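PDB 5J7O: major capsid protein from Faustovirus, which builds the virus capsid as a double jelly-roll subunit that assembles into trimers, probably forming the protein shell around the double-stranded DNA genome. Local coordinates for residues I326-G338 with T376-A388. Residues are numbered along the deposited sequence; the frame is centred on the assembly and turned at random.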
# COMPACT_ATOMS: atom_id res chain seq x y z
N ILE B 326 30.31 -12.14 -7.26
CA ILE B 326 29.51 -12.42 -6.07
C ILE B 326 30.13 -11.68 -4.88
O ILE B 326 31.34 -11.72 -4.68
CB ILE B 326 29.42 -13.93 -5.79
CG1 ILE B 326 28.78 -14.64 -6.98
CG2 ILE B 326 28.62 -14.19 -4.52
CD1 ILE B 326 27.38 -14.15 -7.29
N GLU B 327 29.27 -11.01 -4.11
CA GLU B 327 29.70 -10.24 -2.96
C GLU B 327 30.25 -11.16 -1.86
O GLU B 327 29.94 -12.35 -1.81
CB GLU B 327 28.53 -9.41 -2.42
CG GLU B 327 28.84 -8.49 -1.26
CD GLU B 327 29.86 -7.42 -1.61
OE1 GLU B 327 29.53 -6.54 -2.43
OE2 GLU B 327 30.98 -7.47 -1.07
N GLN B 328 31.09 -10.59 -1.00
CA GLN B 328 31.56 -11.30 0.18
C GLN B 328 30.39 -11.64 1.10
O GLN B 328 29.37 -10.94 1.12
CB GLN B 328 32.59 -10.47 0.93
CG GLN B 328 33.63 -9.80 0.05
CD GLN B 328 34.61 -8.95 0.84
OE1 GLN B 328 35.12 -9.37 1.87
NE2 GLN B 328 34.87 -7.74 0.35
N GLN B 329 30.54 -12.72 1.86
CA GLN B 329 29.46 -13.15 2.75
C GLN B 329 29.19 -12.11 3.83
O GLN B 329 28.03 -11.90 4.22
CB GLN B 329 29.80 -14.49 3.39
CG GLN B 329 28.67 -15.08 4.22
CD GLN B 329 29.15 -16.07 5.27
OE1 GLN B 329 30.26 -15.95 5.78
NE2 GLN B 329 28.30 -17.04 5.59
N SER B 330 30.23 -11.43 4.31
CA SER B 330 30.10 -10.48 5.41
C SER B 330 29.28 -9.25 5.04
O SER B 330 28.93 -8.47 5.93
CB SER B 330 31.48 -10.06 5.91
OG SER B 330 32.36 -9.81 4.83
N ASN B 331 28.98 -9.04 3.76
CA ASN B 331 28.11 -7.95 3.33
C ASN B 331 26.69 -8.40 3.03
O ASN B 331 25.85 -7.57 2.69
CB ASN B 331 28.70 -7.26 2.10
CG ASN B 331 29.94 -6.45 2.41
OD1 ASN B 331 30.08 -5.92 3.52
ND2 ASN B 331 30.84 -6.34 1.45
N ILE B 332 26.40 -9.70 3.15
CA ILE B 332 25.09 -10.24 2.84
C ILE B 332 24.40 -10.78 4.09
O ILE B 332 23.20 -10.56 4.27
CB ILE B 332 25.21 -11.35 1.76
CG1 ILE B 332 25.83 -10.78 0.48
CG2 ILE B 332 23.86 -11.98 1.48
CD1 ILE B 332 25.04 -9.63 -0.11
N LEU B 333 25.13 -11.47 4.95
CA LEU B 333 24.59 -12.11 6.14
C LEU B 333 25.18 -11.45 7.37
O LEU B 333 26.39 -11.22 7.43
CB LEU B 333 24.90 -13.61 6.12
CG LEU B 333 24.28 -14.51 7.19
CD1 LEU B 333 22.79 -14.65 6.96
CD2 LEU B 333 24.97 -15.86 7.18
N PHE B 334 24.33 -11.16 8.36
CA PHE B 334 24.75 -10.37 9.50
C PHE B 334 24.27 -10.98 10.81
O PHE B 334 23.23 -11.64 10.88
CB PHE B 334 24.22 -8.93 9.41
CG PHE B 334 24.82 -8.15 8.28
CD1 PHE B 334 24.29 -8.23 7.01
CD2 PHE B 334 25.91 -7.32 8.50
CE1 PHE B 334 24.84 -7.52 5.97
CE2 PHE B 334 26.46 -6.60 7.46
CZ PHE B 334 25.92 -6.70 6.19
N THR B 335 25.07 -10.76 11.85
CA THR B 335 24.70 -11.10 13.21
C THR B 335 23.72 -10.06 13.74
O THR B 335 23.82 -8.87 13.43
CB THR B 335 25.95 -11.16 14.09
OG1 THR B 335 26.73 -12.31 13.74
CG2 THR B 335 25.60 -11.22 15.57
N ALA B 336 22.75 -10.51 14.53
CA ALA B 336 21.80 -9.65 15.21
C ALA B 336 21.52 -10.23 16.58
O ALA B 336 21.70 -11.43 16.80
CB ALA B 336 20.49 -9.52 14.41
N PRO B 337 21.11 -9.40 17.54
CA PRO B 337 20.84 -9.92 18.89
C PRO B 337 19.79 -11.01 18.87
O PRO B 337 18.80 -10.95 18.13
CB PRO B 337 20.35 -8.68 19.65
CG PRO B 337 20.94 -7.53 18.92
CD PRO B 337 20.97 -7.94 17.48
N GLY B 338 20.01 -12.03 19.70
CA GLY B 338 19.12 -13.17 19.82
C GLY B 338 18.21 -13.05 21.03
O GLY B 338 17.71 -11.97 21.36
N THR B 376 20.73 -7.56 23.10
CA THR B 376 22.17 -7.56 23.34
C THR B 376 22.84 -8.66 22.53
O THR B 376 22.34 -9.79 22.46
CB THR B 376 22.47 -7.74 24.83
OG1 THR B 376 21.82 -6.71 25.58
CG2 THR B 376 23.97 -7.68 25.09
N LEU B 377 23.98 -8.33 21.93
CA LEU B 377 24.78 -9.31 21.22
C LEU B 377 25.56 -10.18 22.19
O LEU B 377 26.09 -9.69 23.19
CB LEU B 377 25.75 -8.61 20.27
CG LEU B 377 25.19 -7.85 19.07
CD1 LEU B 377 26.28 -6.99 18.44
CD2 LEU B 377 24.63 -8.82 18.05
N ALA B 378 25.64 -11.47 21.88
CA ALA B 378 26.50 -12.37 22.64
C ALA B 378 27.94 -12.23 22.16
O ALA B 378 28.21 -12.00 20.98
CB ALA B 378 26.03 -13.81 22.49
N SER B 379 28.87 -12.37 23.10
CA SER B 379 30.28 -12.29 22.76
C SER B 379 30.73 -13.56 22.05
O SER B 379 30.39 -14.67 22.46
CB SER B 379 31.12 -12.07 24.02
OG SER B 379 30.75 -10.87 24.68
N GLY B 380 31.50 -13.39 20.98
CA GLY B 380 32.06 -14.52 20.27
C GLY B 380 31.06 -15.37 19.52
O GLY B 380 31.30 -16.56 19.30
N SER B 381 29.93 -14.79 19.12
CA SER B 381 28.93 -15.48 18.31
C SER B 381 28.85 -14.76 16.97
O SER B 381 28.38 -13.62 16.90
CB SER B 381 27.57 -15.51 19.01
OG SER B 381 26.63 -16.27 18.27
N SER B 382 29.31 -15.42 15.91
CA SER B 382 29.47 -14.80 14.60
C SER B 382 28.84 -15.68 13.53
O SER B 382 28.37 -16.79 13.80
CB SER B 382 30.95 -14.55 14.29
OG SER B 382 31.70 -15.75 14.37
N ILE B 383 28.83 -15.17 12.30
CA ILE B 383 28.21 -15.90 11.19
C ILE B 383 29.08 -17.09 10.79
O ILE B 383 30.29 -17.14 11.03
CB ILE B 383 27.96 -14.97 10.00
CG1 ILE B 383 29.29 -14.44 9.44
CG2 ILE B 383 27.06 -13.82 10.40
CD1 ILE B 383 29.12 -13.52 8.25
N ASP B 384 28.44 -18.08 10.16
CA ASP B 384 29.12 -19.28 9.71
C ASP B 384 29.80 -18.99 8.37
O ASP B 384 29.13 -18.87 7.34
CB ASP B 384 28.13 -20.44 9.58
CG ASP B 384 28.82 -21.78 9.40
OD1 ASP B 384 30.05 -21.81 9.15
OD2 ASP B 384 28.14 -22.82 9.51
N GLY B 385 31.12 -18.87 8.39
CA GLY B 385 31.88 -18.59 7.18
C GLY B 385 31.94 -19.73 6.19
O GLY B 385 32.43 -19.53 5.07
N THR B 386 31.47 -20.92 6.57
CA THR B 386 31.42 -22.06 5.66
C THR B 386 30.05 -22.24 5.02
O THR B 386 29.80 -23.28 4.41
CB THR B 386 31.81 -23.34 6.40
OG1 THR B 386 30.93 -23.56 7.51
CG2 THR B 386 33.24 -23.26 6.90
N GLN B 387 29.17 -21.24 5.13
CA GLN B 387 27.86 -21.33 4.50
C GLN B 387 28.01 -21.44 3.00
O GLN B 387 28.62 -20.58 2.35
CB GLN B 387 27.02 -20.10 4.86
CG GLN B 387 25.59 -20.19 4.34
CD GLN B 387 24.96 -18.83 4.13
OE1 GLN B 387 25.66 -17.81 4.07
NE2 GLN B 387 23.64 -18.80 4.02
N ALA B 388 27.47 -22.51 2.43
CA ALA B 388 27.69 -22.84 1.03
C ALA B 388 26.63 -22.21 0.14
O ALA B 388 25.48 -22.02 0.53
CB ALA B 388 27.69 -24.36 0.83
O HOH W 1 29.74 -12.02 12.68
O HOH W 2 22.08 -12.42 21.09
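Both N-H groups of the Gln329 amide are spent on the loop 376-388. NE2 of Gln329 donates to Asp384 O at 2.7 Å with an N-H...O angle of 175°, and to OE1 of Gln387 at 3.1 Å. Each acceptor lies close to the amide plane of Gln329, which fixes the rotation of that group. Asp384 O is met from above its carbonyl plane; Gln387 N, closing the type I turn 384-387, reaches it from the opposite face. With CG anti to the backbone N (chi1 -174°) and the chain extended beyond it, the side chain of Gln329 reaches this turn. Gln387 is itself positioned by Ala110, Tyr85 and Tyr177. The Asp384 carboxylate instead braces the turn, OD1 accepting from Thr386 N in an Asx turn.

Packing extends from here along strand 333-336. Ile383 sets CD1 3.6 Å from Gln329 OE1 and 3.7 Å from Leu333 O, while its CG2 branch approaches Thr335 OG1. Farther along, CD2 of Leu377 lies 3.6 Å from Thr335 CG2 and 3.8 Å from Pro337 CD.

No direct backbone hydrogen bond links the segments: side-chain hydrogen bonds and apolar contacts hold the long connection between strands 364-375 and 389-401 against strand 333-336, an outer strand of a small antiparallel sheet whose neighbour there is strand 170-177, in a capsid protein of the double jelly-roll fold.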